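Local coordinates for ESX-1 secretion-associated protein EspB (Mycobacterium marinum, PDB 7P0Z), which is exported by the ESX-1 type VII secretion system of Mycobacterium marinum and assembles into a ring of seven copies that probably forms a channel-like structure, at residues Arg77-Ala82 against Ile283-Pro288; Gln13-Asn18 against Phe175-Gly180. All blocks are in the same frame, centred on the assembly; numbering follows the deposited sequence.

Contact 1: residues Arg77-Ala82 against Ile283-Pro288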
ATOM      1  N   ARG A  77     -47.433  -2.818  -4.330  1.00 40.80           N
ATOM      2  CA  ARG A  77     -48.879  -2.892  -4.467  1.00 40.80           C
ATOM      3  C   ARG A  77     -49.289  -3.099  -5.913  1.00 40.80           C
ATOM      4  O   ARG A  77     -50.226  -3.848  -6.195  1.00 40.80           O
ATOM      5  CB  ARG A  77     -49.522  -1.649  -3.892  1.00 40.80           C
ATOM      6  CG  ARG A  77     -49.344  -1.591  -2.434  1.00 40.80           C
ATOM      7  CD  ARG A  77     -50.127  -0.515  -1.826  1.00 40.80           C
ATOM      8  NE  ARG A  77     -49.801  -0.412  -0.421  1.00 40.80           N
ATOM      9  CZ  ARG A  77     -48.968   0.489   0.070  1.00 40.80           C
ATOM     10  NH1 ARG A  77     -48.401   1.361  -0.739  1.00 40.80           N
ATOM     11  NH2 ARG A  77     -48.710   0.520   1.363  1.00 40.80           N
ATOM     12  N   ASN A  78     -48.594  -2.464  -6.843  1.00 41.07           N
ATOM     13  CA  ASN A  78     -48.893  -2.714  -8.243  1.00 41.07           C
ATOM     14  C   ASN A  78     -48.599  -4.159  -8.616  1.00 41.07           C
ATOM     15  O   ASN A  78     -49.402  -4.826  -9.285  1.00 41.07           O
ATOM     16  CB  ASN A  78     -48.108  -1.751  -9.122  1.00 41.07           C
ATOM     17  CG  ASN A  78     -48.526  -0.320  -8.922  1.00 41.07           C
ATOM     18  OD1 ASN A  78     -49.513  -0.033  -8.258  1.00 41.07           O
ATOM     19  ND2 ASN A  78     -47.773   0.592  -9.497  1.00 41.07           N
ATOM     20  N   ALA A  79     -47.456  -4.665  -8.178  1.00 41.52           N
ATOM     21  CA  ALA A  79     -47.110  -6.046  -8.459  1.00 41.52           C
ATOM     22  C   ALA A  79     -48.146  -6.998  -7.886  1.00 41.52           C
ATOM     23  O   ALA A  79     -48.428  -8.044  -8.467  1.00 41.52           O
ATOM     24  CB  ALA A  79     -45.729  -6.353  -7.901  1.00 41.52           C
ATOM     25  N   ALA A  80     -48.700  -6.664  -6.731  1.00 43.03           N
ATOM     26  CA  ALA A  80     -49.761  -7.477  -6.170  1.00 43.03           C
ATOM     27  C   ALA A  80     -51.013  -7.408  -7.025  1.00 43.03           C
ATOM     28  O   ALA A  80     -51.667  -8.424  -7.259  1.00 43.03           O
ATOM     29  CB  ALA A  80     -50.059  -7.031  -4.748  1.00 43.03           C
ATOM     30  N   ALA A  81     -51.356  -6.222  -7.508  1.00 43.81           N
ATOM     31  CA  ALA A  81     -52.516  -6.089  -8.365  1.00 43.81           C
ATOM     32  C   ALA A  81     -52.351  -6.830  -9.673  1.00 43.81           C
ATOM     33  O   ALA A  81     -53.336  -7.020 -10.384  1.00 43.81           O
ATOM     34  CB  ALA A  81     -52.799  -4.626  -8.651  1.00 43.81           C
ATOM     35  N   ALA A  82     -51.144  -7.260 -10.008  1.00 43.66           N
ATOM     36  CA  ALA A  82     -50.984  -8.076 -11.201  1.00 43.66           C
ATOM     37  C   ALA A  82     -51.729  -9.406 -11.142  1.00 43.66           C
ATOM     38  O   ALA A  82     -51.846 -10.068 -12.170  1.00 43.66           O
ATOM     39  CB  ALA A  82     -49.518  -8.367 -11.457  1.00 43.66           C
ATOM     40  N   ILE A 283     -37.380   0.283  -7.502  1.00 38.79           N
ATOM     41  CA  ILE A 283     -37.889  -0.290  -8.732  1.00 38.79           C
ATOM     42  C   ILE A 283     -39.292   0.234  -8.993  1.00 38.79           C
ATOM     43  O   ILE A 283     -40.089   0.415  -8.070  1.00 38.79           O
ATOM     44  CB  ILE A 283     -37.851  -1.823  -8.676  1.00 38.79           C
ATOM     45  CG1 ILE A 283     -38.008  -2.375 -10.078  1.00 38.79           C
ATOM     46  CG2 ILE A 283     -38.902  -2.373  -7.752  1.00 38.79           C
ATOM     47  CD1 ILE A 283     -38.067  -3.817 -10.119  1.00 38.79           C
ATOM     48  N   LYS A 284     -39.592   0.527 -10.247  1.00 38.78           N
ATOM     49  CA  LYS A 284     -40.904   1.028 -10.613  1.00 38.78           C
ATOM     50  C   LYS A 284     -41.718  -0.069 -11.276  1.00 38.78           C
ATOM     51  O   LYS A 284     -41.262  -0.699 -12.229  1.00 38.78           O
ATOM     52  CB  LYS A 284     -40.809   2.232 -11.532  1.00 38.78           C
ATOM     53  CG  LYS A 284     -42.069   3.023 -11.493  1.00 38.78           C
ATOM     54  CD  LYS A 284     -41.829   4.471 -11.706  1.00 38.78           C
ATOM     55  CE  LYS A 284     -41.398   4.726 -13.106  1.00 38.78           C
ATOM     56  NZ  LYS A 284     -42.356   4.149 -14.067  1.00 38.78           N
ATOM     57  N   ILE A 285     -42.905  -0.311 -10.747  1.00 39.66           N
ATOM     58  CA  ILE A 285     -43.852  -1.243 -11.326  1.00 39.66           C
ATOM     59  C   ILE A 285     -45.125  -0.469 -11.576  1.00 39.66           C
ATOM     60  O   ILE A 285     -45.731   0.047 -10.635  1.00 39.66           O
ATOM     61  CB  ILE A 285     -44.136  -2.433 -10.405  1.00 39.66           C
ATOM     62  CG1 ILE A 285     -42.855  -3.125  -9.958  1.00 39.66           C
ATOM     63  CG2 ILE A 285     -44.969  -3.422 -11.133  1.00 39.66           C
ATOM     64  CD1 ILE A 285     -42.132  -3.782 -11.030  1.00 39.66           C
ATOM     65  N   ASP A 286     -45.543  -0.396 -12.825  1.00 41.78           N
ATOM     66  CA  ASP A 286     -46.745   0.342 -13.133  1.00 41.78           C
ATOM     67  C   ASP A 286     -47.980  -0.455 -12.757  1.00 41.78           C
ATOM     68  O   ASP A 286     -47.951  -1.682 -12.748  1.00 41.78           O
ATOM     69  CB  ASP A 286     -46.794   0.674 -14.602  1.00 41.78           C
ATOM     70  CG  ASP A 286     -45.638   1.480 -15.021  1.00 41.78           C
ATOM     71  OD1 ASP A 286     -45.277   2.402 -14.270  1.00 41.78           O
ATOM     72  OD2 ASP A 286     -45.078   1.192 -16.090  1.00 41.78           O
ATOM     73  N   PRO A 287     -49.085   0.220 -12.462  1.00 41.59           N
ATOM     74  CA  PRO A 287     -50.326  -0.498 -12.253  1.00 41.59           C
ATOM     75  C   PRO A 287     -50.713  -1.235 -13.517  1.00 41.59           C
ATOM     76  O   PRO A 287     -50.397  -0.793 -14.635  1.00 41.59           O
ATOM     77  CB  PRO A 287     -51.326   0.615 -11.919  1.00 41.59           C
ATOM     78  CG  PRO A 287     -50.514   1.802 -11.652  1.00 41.59           C
ATOM     79  CD  PRO A 287     -49.297   1.668 -12.464  1.00 41.59           C
ATOM     80  N   PRO A 288     -51.354  -2.381 -13.387  1.00 42.79           N
ATOM     81  CA  PRO A 288     -51.851  -3.191 -14.491  1.00 42.79           C
ATOM     82  C   PRO A 288     -52.829  -2.429 -15.389  1.00 42.79           C
ATOM     83  O   PRO A 288     -53.585  -1.582 -14.913  1.00 42.79           O
ATOM     84  CB  PRO A 288     -52.562  -4.327 -13.780  1.00 42.79           C
ATOM     85  CG  PRO A 288     -52.004  -4.349 -12.458  1.00 42.79           C
ATOM     86  CD  PRO A 288     -51.685  -2.971 -12.093  1.00 42.79           C
TER

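Contact 2: residues Gln13-Asn18 against Phe175-Gly180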
ATOM      1  N   GLN A  13     -51.237 -12.820  -2.626  1.00 46.70           N
ATOM      2  CA  GLN A  13     -51.274 -11.370  -2.676  1.00 46.70           C
ATOM      3  C   GLN A  13     -51.240 -10.751  -1.296  1.00 46.70           C
ATOM      4  O   GLN A  13     -50.717  -9.646  -1.127  1.00 46.70           O
ATOM      5  CB  GLN A  13     -52.530 -10.912  -3.391  1.00 46.70           C
ATOM      6  CG  GLN A  13     -52.526 -11.194  -4.836  1.00 46.70           C
ATOM      7  CD  GLN A  13     -53.650 -10.508  -5.513  1.00 46.70           C
ATOM      8  OE1 GLN A  13     -54.420 -11.122  -6.228  1.00 46.70           O
ATOM      9  NE2 GLN A  13     -53.778  -9.226  -5.268  1.00 46.70           N
ATOM     10  N   GLN A  14     -51.830 -11.413  -0.310  1.00 44.84           N
ATOM     11  CA  GLN A  14     -51.899 -10.809   1.006  1.00 44.84           C
ATOM     12  C   GLN A  14     -50.517 -10.675   1.619  1.00 44.84           C
ATOM     13  O   GLN A  14     -50.238  -9.697   2.315  1.00 44.84           O
ATOM     14  CB  GLN A  14     -52.822 -11.613   1.909  1.00 44.84           C
ATOM     15  CG  GLN A  14     -53.324 -10.850   3.105  1.00 44.84           C
ATOM     16  CD  GLN A  14     -53.870  -9.491   2.761  1.00 44.84           C
ATOM     17  OE1 GLN A  14     -54.626  -9.325   1.817  1.00 44.84           O
ATOM     18  NE2 GLN A  14     -53.490  -8.506   3.538  1.00 44.84           N
ATOM     19  N   GLU A  15     -49.634 -11.637   1.361  1.00 44.26           N
ATOM     20  CA  GLU A  15     -48.263 -11.497   1.816  1.00 44.26           C
ATOM     21  C   GLU A  15     -47.612 -10.267   1.212  1.00 44.26           C
ATOM     22  O   GLU A  15     -46.943  -9.502   1.909  1.00 44.26           O
ATOM     23  CB  GLU A  15     -47.454 -12.737   1.468  1.00 44.26           C
ATOM     24  CG  GLU A  15     -46.069 -12.701   2.075  1.00 44.26           C
ATOM     25  CD  GLU A  15     -45.026 -13.424   1.266  1.00 44.26           C
ATOM     26  OE1 GLU A  15     -44.600 -12.895   0.229  1.00 44.26           O
ATOM     27  OE2 GLU A  15     -44.603 -14.512   1.679  1.00 44.26           O
ATOM     28  N   ILE A  16     -47.813 -10.048  -0.079  1.00 43.63           N
ATOM     29  CA  ILE A  16     -47.209  -8.895  -0.721  1.00 43.63           C
ATOM     30  C   ILE A  16     -47.763  -7.600  -0.150  1.00 43.63           C
ATOM     31  O   ILE A  16     -47.015  -6.658   0.105  1.00 43.63           O
ATOM     32  CB  ILE A  16     -47.391  -8.977  -2.245  1.00 43.63           C
ATOM     33  CG1 ILE A  16     -46.993 -10.353  -2.741  1.00 43.63           C
ATOM     34  CG2 ILE A  16     -46.572  -7.927  -2.944  1.00 43.63           C
ATOM     35  CD1 ILE A  16     -47.136 -10.512  -4.204  1.00 43.63           C
ATOM     36  N   LEU A  17     -49.071  -7.524   0.055  1.00 42.77           N
ATOM     37  CA  LEU A  17     -49.629  -6.292   0.595  1.00 42.77           C
ATOM     38  C   LEU A  17     -49.137  -6.026   2.007  1.00 42.77           C
ATOM     39  O   LEU A  17     -48.843  -4.880   2.367  1.00 42.77           O
ATOM     40  CB  LEU A  17     -51.153  -6.339   0.556  1.00 42.77           C
ATOM     41  CG  LEU A  17     -51.707  -6.361  -0.857  1.00 42.77           C
ATOM     42  CD1 LEU A  17     -53.159  -6.707  -0.842  1.00 42.77           C
ATOM     43  CD2 LEU A  17     -51.488  -5.043  -1.540  1.00 42.77           C
ATOM     44  N   ASN A  18     -49.045  -7.065   2.825  1.00 41.63           N
ATOM     45  CA  ASN A  18     -48.527  -6.878   4.167  1.00 41.63           C
ATOM     46  C   ASN A  18     -47.084  -6.406   4.135  1.00 41.63           C
ATOM     47  O   ASN A  18     -46.693  -5.533   4.913  1.00 41.63           O
ATOM     48  CB  ASN A  18     -48.643  -8.167   4.959  1.00 41.63           C
ATOM     49  CG  ASN A  18     -50.047  -8.466   5.361  1.00 41.63           C
ATOM     50  OD1 ASN A  18     -50.906  -7.599   5.363  1.00 41.63           O
ATOM     51  ND2 ASN A  18     -50.288  -9.700   5.728  1.00 41.63           N
ATOM     52  N   PHE A 175     -39.109 -12.840   0.397  1.00 40.60           N
ATOM     53  CA  PHE A 175     -40.479 -13.287   0.554  1.00 40.60           C
ATOM     54  C   PHE A 175     -40.525 -14.779   0.816  1.00 40.60           C
ATOM     55  O   PHE A 175     -39.683 -15.533   0.342  1.00 40.60           O
ATOM     56  CB  PHE A 175     -41.283 -12.966  -0.693  1.00 40.60           C
ATOM     57  CG  PHE A 175     -41.268 -11.531  -1.052  1.00 40.60           C
ATOM     58  CD1 PHE A 175     -42.022 -10.622  -0.349  1.00 40.60           C
ATOM     59  CD2 PHE A 175     -40.504 -11.084  -2.103  1.00 40.60           C
ATOM     60  CE1 PHE A 175     -42.001  -9.296  -0.684  1.00 40.60           C
ATOM     61  CE2 PHE A 175     -40.484  -9.759  -2.442  1.00 40.60           C
ATOM     62  CZ  PHE A 175     -41.235  -8.865  -1.733  1.00 40.60           C
ATOM     63  N   GLU A 176     -41.521 -15.201   1.577  1.00 42.63           N
ATOM     64  CA  GLU A 176     -41.754 -16.628   1.742  1.00 42.63           C
ATOM     65  C   GLU A 176     -42.383 -17.237   0.502  1.00 42.63           C
ATOM     66  O   GLU A 176     -41.790 -18.093  -0.152  1.00 42.63           O
ATOM     67  CB  GLU A 176     -42.655 -16.877   2.935  1.00 42.63           C
ATOM     68  CG  GLU A 176     -42.111 -16.418   4.212  1.00 42.63           C
ATOM     69  CD  GLU A 176     -43.147 -16.462   5.302  1.00 42.63           C
ATOM     70  OE1 GLU A 176     -44.340 -16.290   4.990  1.00 42.63           O
ATOM     71  OE2 GLU A 176     -42.780 -16.695   6.470  1.00 42.63           O
ATOM     72  N   ASN A 177     -43.579 -16.789   0.151  1.00 42.87           N
ATOM     73  CA  ASN A 177     -44.402 -17.485  -0.818  1.00 42.87           C
ATOM     74  C   ASN A 177     -44.487 -16.798  -2.162  1.00 42.87           C
ATOM     75  O   ASN A 177     -45.308 -17.193  -2.981  1.00 42.87           O
ATOM     76  CB  ASN A 177     -45.809 -17.673  -0.269  1.00 42.87           C
ATOM     77  CG  ASN A 177     -45.807 -18.292   1.065  1.00 42.87           C
ATOM     78  OD1 ASN A 177     -45.288 -19.379   1.245  1.00 42.87           O
ATOM     79  ND2 ASN A 177     -46.377 -17.607   2.028  1.00 42.87           N
ATOM     80  N   TRP A 178     -43.692 -15.790  -2.424  1.00 41.88           N
ATOM     81  CA  TRP A 178     -43.785 -15.102  -3.693  1.00 41.88           C
ATOM     82  C   TRP A 178     -42.564 -15.413  -4.531  1.00 41.88           C
ATOM     83  O   TRP A 178     -41.447 -15.436  -4.023  1.00 41.88           O
ATOM     84  CB  TRP A 178     -43.930 -13.605  -3.503  1.00 41.88           C
ATOM     85  CG  TRP A 178     -44.301 -12.935  -4.748  1.00 41.88           C
ATOM     86  CD1 TRP A 178     -44.964 -13.473  -5.787  1.00 41.88           C
ATOM     87  CD2 TRP A 178     -43.977 -11.609  -5.122  1.00 41.88           C
ATOM     88  NE1 TRP A 178     -45.100 -12.565  -6.787  1.00 41.88           N
ATOM     89  CE2 TRP A 178     -44.501 -11.403  -6.402  1.00 41.88           C
ATOM     90  CE3 TRP A 178     -43.306 -10.564  -4.493  1.00 41.88           C
ATOM     91  CZ2 TRP A 178     -44.379 -10.201  -7.066  1.00 41.88           C
ATOM     92  CZ3 TRP A 178     -43.183  -9.379  -5.151  1.00 41.88           C
ATOM     93  CH2 TRP A 178     -43.716  -9.202  -6.426  1.00 41.88           C
ATOM     94  N   GLU A 179     -42.778 -15.658  -5.814  1.00 42.58           N
ATOM     95  CA  GLU A 179     -41.701 -16.117  -6.663  1.00 42.58           C
ATOM     96  C   GLU A 179     -41.965 -15.637  -8.077  1.00 42.58           C
ATOM     97  O   GLU A 179     -43.052 -15.165  -8.392  1.00 42.58           O
ATOM     98  CB  GLU A 179     -41.573 -17.634  -6.582  1.00 42.58           C
ATOM     99  CG  GLU A 179     -40.223 -18.123  -6.995  1.00 42.58           C
ATOM    100  CD  GLU A 179     -40.023 -19.591  -6.710  1.00 42.58           C
ATOM    101  OE1 GLU A 179     -41.002 -20.250  -6.310  1.00 42.58           O
ATOM    102  OE2 GLU A 179     -38.881 -20.077  -6.845  1.00 42.58           O
ATOM    103  N   GLY A 180     -40.953 -15.708  -8.910  1.00 40.57           N
ATOM    104  CA  GLY A 180     -41.050 -15.245 -10.273  1.00 40.57           C
ATOM    105  C   GLY A 180     -40.204 -14.018 -10.502  1.00 40.57           C
ATOM    106  O   GLY A 180     -39.409 -13.609  -9.658  1.00 40.57           O
TER

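Contact 1: residues Arg77-Ala82 against Ile283-Pro288
N78 and I285 meet where the last turn of helix 42-81 runs beside the C-terminal tail, a worked example of one amide side chain holding an irregular, extended tail against a helix. The N78 side chain sets out toward the tail with CG anti to its own carbonyl carbon (chi1 -65°). From CB outward, its atoms pass the tail in turn. CB packs against the I285 methyl CG2 at 4.1 Å and already lies 3.3 Å from I285 O. At the fork, N78 CG stays close to the same oxygen, and N78 OD1 lies 4.0 Å from P287 CG. The other branch does the polar work: ND2 donates to I285 O in a nearly straight bond, with an N-H...O angle of 171°, although the modelled separation is so short that its exact length is doubtful. N78 ND2 also brushes P287 CD at 3.5 Å, since the amide and the proline ring lie side by side and point the same way. Apolar touches flank this anchor. I285 CG2 reaches A79 CB at 4.4 Å, and, about one turn on from N78, P288 CG rests on A81, 3.9 Å from A81 CB and 3.6 Å from A81 O. The tail therefore follows the end of the helix as an added surface layer. S75 extends the attachment through its OG, bonded to I283 O and I285 N, while S189 of helix 181-224 holds I283 N, and R77 forms salt bridges with D21 and E24 near the end of helix 13-23.

Contact 2: residues Gln13-Asn18 against Phe175-Gly180
E15 and I16 of the N-terminal helix dock on the turn that carries W178-E179-G180, the WxG motif of EsxAB-type proteins, placed here just before helix 181-224. The E15 chain leaves with CG anti to the backbone N (chi1 -173°) and stays extended, which brings its carboxylate onto the backbone of the turn. E15 OE2 accepts the N177 N-H at 2.9 Å, almost straight at 169° and on its syn side; a second, weak bond to E15 OE2 comes from E176 N at 3.2 Å. Two successive amides thus share a single oxygen. The other oxygen, E15 OE1, sits 3.4 Å from F175 CB. E176 OE1 lies 3.8 Å from E15 OE2, a like-charge approach that would tend to raise the proton affinity of E15, an effect the two N-H donors may offset. I16 supplies the apolar half: its methyl CD1 stands over one face of the W178 indole, a CH-pi contact 3.5 Å from the centroid of the five-membered ring and 15° off its normal. Next come the groups that hold the turn. F175 N is bonded to E187 of helix 181-224, and F175 O accepts a weak bond from R67 of a neighbouring subunit. G180 occupies the N-cap position of helix 181-224, at backbone angles where a CB would press on the preceding carbonyl. W178 NE1 bonds to Y83 OH, consistent with the pairing of WxG with the YxxxD/E secretion motif in this family. W178 CE3 lies 3.6 Å above the F175 ring plane, offset toward the rim, while F175 CZ lies in plane at the edge of the indole.

In the fold
Read from the N terminus, the chain supplies one half of each contact before it returns with the other. Helix 13-23 comes first, then the end of helix 42-81; the turn at 175-180 closes a loop of 156 residues as contact 2, and the tail at 283-288 closes one of 200 as contact 1. Because the four segments alternate, the loops cross, tying the PE part to the PPE part and then to the C terminus at the same end of the elongated bundle. The centres of contact 1 and contact 2 lie about 13 Å apart. Helix 42-81 joins them directly, with A80 CB against I16 CG2 and A79 CB against W178 CH2.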